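Local coordinates for protein multisubunit Na+/H+ antiporter, F subunit (Anoxybacillus flavithermus, PDB 6Z16) that probably takes part in sodium/proton antiport across the cell membrane as the small F subunit of a multisubunit Mrp-type antiporter complex, at residues I5-L10 against A42-I47. Residues are numbered along the deposited sequence; the frame is centred on the assembly and turned at random.
Sequences IALVIL and AGIVAI. With PTY (phosphatidylethanolamine), chain B.
Leu10 CG and Ile47 CG1 both stand anti to their carbonyl carbons, beside the backbone N (chi1 -71° and -67°), and the two side chains reach toward each other tip to tip. The setting is an antiparallel pair of helices, 3-22 and 27-52, predicted to span the membrane, the first two of the three in this subunit; the local axes stand 10.2 Å apart at 166°. Leu10 CD1 comes to 3.7 Å from Ile47 CD1 and also lies over the bare backbone of Gly43, 3.9 Å from its C atom. The same CD1 of Ile47 also meets the methyl of Ala6, whose CB is 3.8 Å away, and Leu7 slides past Ile47 in the opposite direction, its CG against Ile47 CG2. Leu7 and Ile44 cross at a slant, CD2 of the leucine resting 3.8 Å from CG2 of the isoleucine. The side chains that meet are all aliphatic, and the helices are joined here by apolar packing among buried residues. Helix 58-79 packs on Ala42, Val45 and Ala46 of the second helix, while Ala6 and Leu10 also touch Ala21 and Thr24 of a neighbouring subunit. A phosphatidylethanolamine borders both helices: Ile5 CD1 lies near C2 of its head group and Val8 CG2 near C11 at the start of an acyl chain. The last modelled carbon of that chain, C19, lies 3.8 Å from Ile44 CD1.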
ATOM      1  N   ILE F   5      24.758 -32.067  20.128  1.00 75.30           N
ATOM      2  CA  ILE F   5      24.501 -31.938  21.560  1.00 73.71           C
ATOM      3  C   ILE F   5      23.051 -31.534  21.808  1.00 67.42           C
ATOM      4  O   ILE F   5      22.377 -32.094  22.682  1.00 67.91           O
ATOM      5  CB  ILE F   5      25.505 -30.948  22.188  1.00 78.11           C
ATOM      6  CG1 ILE F   5      26.891 -31.593  22.324  1.00 73.10           C
ATOM      7  CG2 ILE F   5      25.038 -30.438  23.536  1.00 80.43           C
ATOM      8  CD1 ILE F   5      27.839 -31.361  21.169  1.00 76.18           C
ATOM      9  N   ALA F   6      22.532 -30.608  20.997  1.00 58.38           N
ATOM     10  CA  ALA F   6      21.136 -30.202  21.118  1.00 53.21           C
ATOM     11  C   ALA F   6      20.182 -31.327  20.736  1.00 61.36           C
ATOM     12  O   ALA F   6      19.116 -31.460  21.345  1.00 58.47           O
ATOM     13  CB  ALA F   6      20.877 -28.968  20.261  1.00 45.26           C
ATOM     14  N   LEU F   7      20.557 -32.160  19.758  1.00 65.09           N
ATOM     15  CA  LEU F   7      19.732 -33.325  19.435  1.00 70.15           C
ATOM     16  C   LEU F   7      19.716 -34.349  20.558  1.00 72.15           C
ATOM     17  O   LEU F   7      18.670 -34.950  20.827  1.00 74.07           O
ATOM     18  CB  LEU F   7      20.201 -33.980  18.146  1.00 62.55           C
ATOM     19  CG  LEU F   7      19.651 -33.274  16.925  1.00 77.01           C
ATOM     20  CD1 LEU F   7      20.278 -33.855  15.726  1.00 73.14           C
ATOM     21  CD2 LEU F   7      18.153 -33.475  16.875  1.00 71.22           C
ATOM     22  N   VAL F   8      20.858 -34.575  21.210  1.00 65.68           N
ATOM     23  CA  VAL F   8      20.899 -35.506  22.334  1.00 58.89           C
ATOM     24  C   VAL F   8      20.059 -34.981  23.491  1.00 58.73           C
ATOM     25  O   VAL F   8      19.308 -35.736  24.123  1.00 56.23           O
ATOM     26  CB  VAL F   8      22.358 -35.773  22.747  1.00 53.71           C
ATOM     27  CG1 VAL F   8      22.431 -36.574  24.031  1.00 59.76           C
ATOM     28  CG2 VAL F   8      23.075 -36.532  21.652  1.00 45.47           C
ATOM     29  N   ILE F   9      20.111 -33.670  23.732  1.00 63.46           N
ATOM     30  CA  ILE F   9      19.346 -33.075  24.826  1.00 73.36           C
ATOM     31  C   ILE F   9      17.844 -33.127  24.541  1.00 73.76           C
ATOM     32  O   ILE F   9      17.045 -33.470  25.423  1.00 75.26           O
ATOM     33  CB  ILE F   9      19.854 -31.645  25.086  1.00 75.27           C
ATOM     34  CG1 ILE F   9      21.263 -31.688  25.668  1.00 76.12           C
ATOM     35  CG2 ILE F   9      18.987 -30.926  26.049  1.00 76.69           C
ATOM     36  CD1 ILE F   9      21.938 -30.344  25.705  1.00 70.82           C
ATOM     37  N   LEU F  10      17.438 -32.857  23.295  1.00 77.41           N
ATOM     38  CA  LEU F  10      16.026 -32.982  22.932  1.00 77.69           C
ATOM     39  C   LEU F  10      15.557 -34.432  22.923  1.00 78.73           C
ATOM     40  O   LEU F  10      14.393 -34.704  23.243  1.00 72.12           O
ATOM     41  CB  LEU F  10      15.768 -32.360  21.565  1.00 77.53           C
ATOM     42  CG  LEU F  10      15.830 -30.844  21.444  1.00 74.58           C
ATOM     43  CD1 LEU F  10      15.666 -30.479  20.006  1.00 65.38           C
ATOM     44  CD2 LEU F  10      14.739 -30.211  22.267  1.00 81.99           C
ATOM     45  N   ALA F  42       8.984 -31.114  16.738  1.00 62.46           N
ATOM     46  CA  ALA F  42       9.155 -29.954  15.860  1.00 61.04           C
ATOM     47  C   ALA F  42      10.544 -29.339  16.009  1.00 53.58           C
ATOM     48  O   ALA F  42      11.167 -28.928  15.016  1.00 53.33           O
ATOM     49  CB  ALA F  42       8.079 -28.909  16.150  1.00 47.84           C
ATOM     50  N   GLY F  43      11.055 -29.297  17.240  1.00 48.86           N
ATOM     51  CA  GLY F  43      12.421 -28.830  17.446  1.00 49.23           C
ATOM     52  C   GLY F  43      13.474 -29.730  16.825  1.00 51.30           C
ATOM     53  O   GLY F  43      14.476 -29.247  16.280  1.00 44.92           O
ATOM     54  N   ILE F  44      13.261 -31.046  16.908  1.00 52.73           N
ATOM     55  CA  ILE F  44      14.171 -32.009  16.289  1.00 51.43           C
ATOM     56  C   ILE F  44      14.184 -31.838  14.775  1.00 54.62           C
ATOM     57  O   ILE F  44      15.245 -31.906  14.139  1.00 48.20           O
ATOM     58  CB  ILE F  44      13.790 -33.442  16.710  1.00 44.64           C
ATOM     59  CG1 ILE F  44      14.033 -33.629  18.203  1.00 41.93           C
ATOM     60  CG2 ILE F  44      14.581 -34.489  15.950  1.00 40.22           C
ATOM     61  CD1 ILE F  44      13.476 -34.897  18.746  1.00 40.04           C
ATOM     62  N   VAL F  45      13.016 -31.563  14.184  1.00 54.71           N
ATOM     63  CA  VAL F  45      12.941 -31.339  12.741  1.00 54.83           C
ATOM     64  C   VAL F  45      13.679 -30.060  12.350  1.00 55.21           C
ATOM     65  O   VAL F  45      14.394 -30.030  11.339  1.00 48.69           O
ATOM     66  CB  VAL F  45      11.471 -31.328  12.280  1.00 46.91           C
ATOM     67  CG1 VAL F  45      11.354 -30.930  10.821  1.00 42.89           C
ATOM     68  CG2 VAL F  45      10.874 -32.695  12.457  1.00 35.99           C
ATOM     69  N   ALA F  46      13.570 -29.010  13.177  1.00 54.26           N
ATOM     70  CA  ALA F  46      14.312 -27.771  12.919  1.00 50.21           C
ATOM     71  C   ALA F  46      15.824 -27.985  12.966  1.00 52.38           C
ATOM     72  O   ALA F  46      16.561 -27.495  12.095  1.00 44.11           O
ATOM     73  CB  ALA F  46      13.901 -26.700  13.926  1.00 38.31           C
ATOM     74  N   ILE F  47      16.305 -28.751  13.944  1.00 55.22           N
ATOM     75  CA  ILE F  47      17.750 -28.926  14.071  1.00 56.73           C
ATOM     76  C   ILE F  47      18.289 -29.873  13.000  1.00 64.37           C
ATOM     77  O   ILE F  47      19.378 -29.653  12.452  1.00 55.74           O
ATOM     78  CB  ILE F  47      18.105 -29.371  15.500  1.00 48.60           C
ATOM     79  CG1 ILE F  47      17.783 -28.233  16.456  1.00 54.84           C
ATOM     80  CG2 ILE F  47      19.572 -29.703  15.646  1.00 48.98           C
ATOM     81  CD1 ILE F  47      17.971 -28.575  17.881  1.00 57.24           C
TER
HETATM   82  C1  PTY B1802      28.071 -40.079  16.906  1.00123.79           C
HETATM   83  C2  PTY B1802      30.406 -34.199  21.738  1.00145.34           C
HETATM   84  C3  PTY B1802      30.897 -35.341  20.817  1.00155.71           C
HETATM   85  O4  PTY B1802      27.810 -41.340  17.564  1.00124.93           O
HETATM   86  C5  PTY B1802      28.659 -38.932  19.044  1.00135.16           C
HETATM   87  C6  PTY B1802      27.755 -38.945  17.844  1.00127.01           C
HETATM   88  O7  PTY B1802      26.385 -39.081  18.336  1.00126.42           O
HETATM   89  C8  PTY B1802      25.453 -38.293  17.781  1.00122.37           C
HETATM   90  O10 PTY B1802      25.656 -37.589  16.830  1.00125.99           O
HETATM   91  C11 PTY B1802      24.147 -38.392  18.512  1.00112.66           C
HETATM   92  C12 PTY B1802      22.994 -38.788  17.604  1.00101.64           C
HETATM   93  C13 PTY B1802      21.624 -38.573  18.230  1.00114.46           C
HETATM   94  C14 PTY B1802      20.505 -39.135  17.375  1.00127.54           C
HETATM   95  C15 PTY B1802      19.140 -38.508  17.592  1.00128.30           C
HETATM   96  C16 PTY B1802      18.150 -38.850  16.488  1.00131.22           C
HETATM   97  C17 PTY B1802      16.734 -38.360  16.740  1.00134.47           C
HETATM   98  C18 PTY B1802      16.084 -38.967  17.970  1.00142.81           C
HETATM   99  C19 PTY B1802      14.691 -38.430  18.257  1.00143.01           C
HETATM  100  C30 PTY B1802      28.712 -42.313  17.399  1.00119.63           C
HETATM  101  C31 PTY B1802      28.235 -43.605  17.993  1.00112.58           C
HETATM  102  O30 PTY B1802      29.759 -42.165  16.832  1.00119.83           O
HETATM  103  C32 PTY B1802      28.119 -44.717  16.961  1.00112.27           C
HETATM  104  C33 PTY B1802      27.204 -45.847  17.411  1.00117.90           C
HETATM  105  C34 PTY B1802      25.760 -45.412  17.593  1.00115.64           C
HETATM  106  C35 PTY B1802      24.891 -46.416  18.331  1.00115.49           C
HETATM  107  C36 PTY B1802      23.547 -45.850  18.766  1.00116.45           C
HETATM  108  C37 PTY B1802      22.739 -46.790  19.645  1.00124.27           C
HETATM  109  P1  PTY B1802      28.572 -36.425  20.037  1.00171.68           P
HETATM  110  O11 PTY B1802      29.911 -36.401  20.901  1.00164.03           O
HETATM  111  O12 PTY B1802      27.506 -35.697  20.852  1.00174.87           O
HETATM  112  O13 PTY B1802      28.795 -35.887  18.679  1.00177.85           O
HETATM  113  O14 PTY B1802      28.144 -37.974  19.992  1.00147.15           O
HETATM  114  N1  PTY B1802      30.704 -34.529  23.135  1.00138.95           N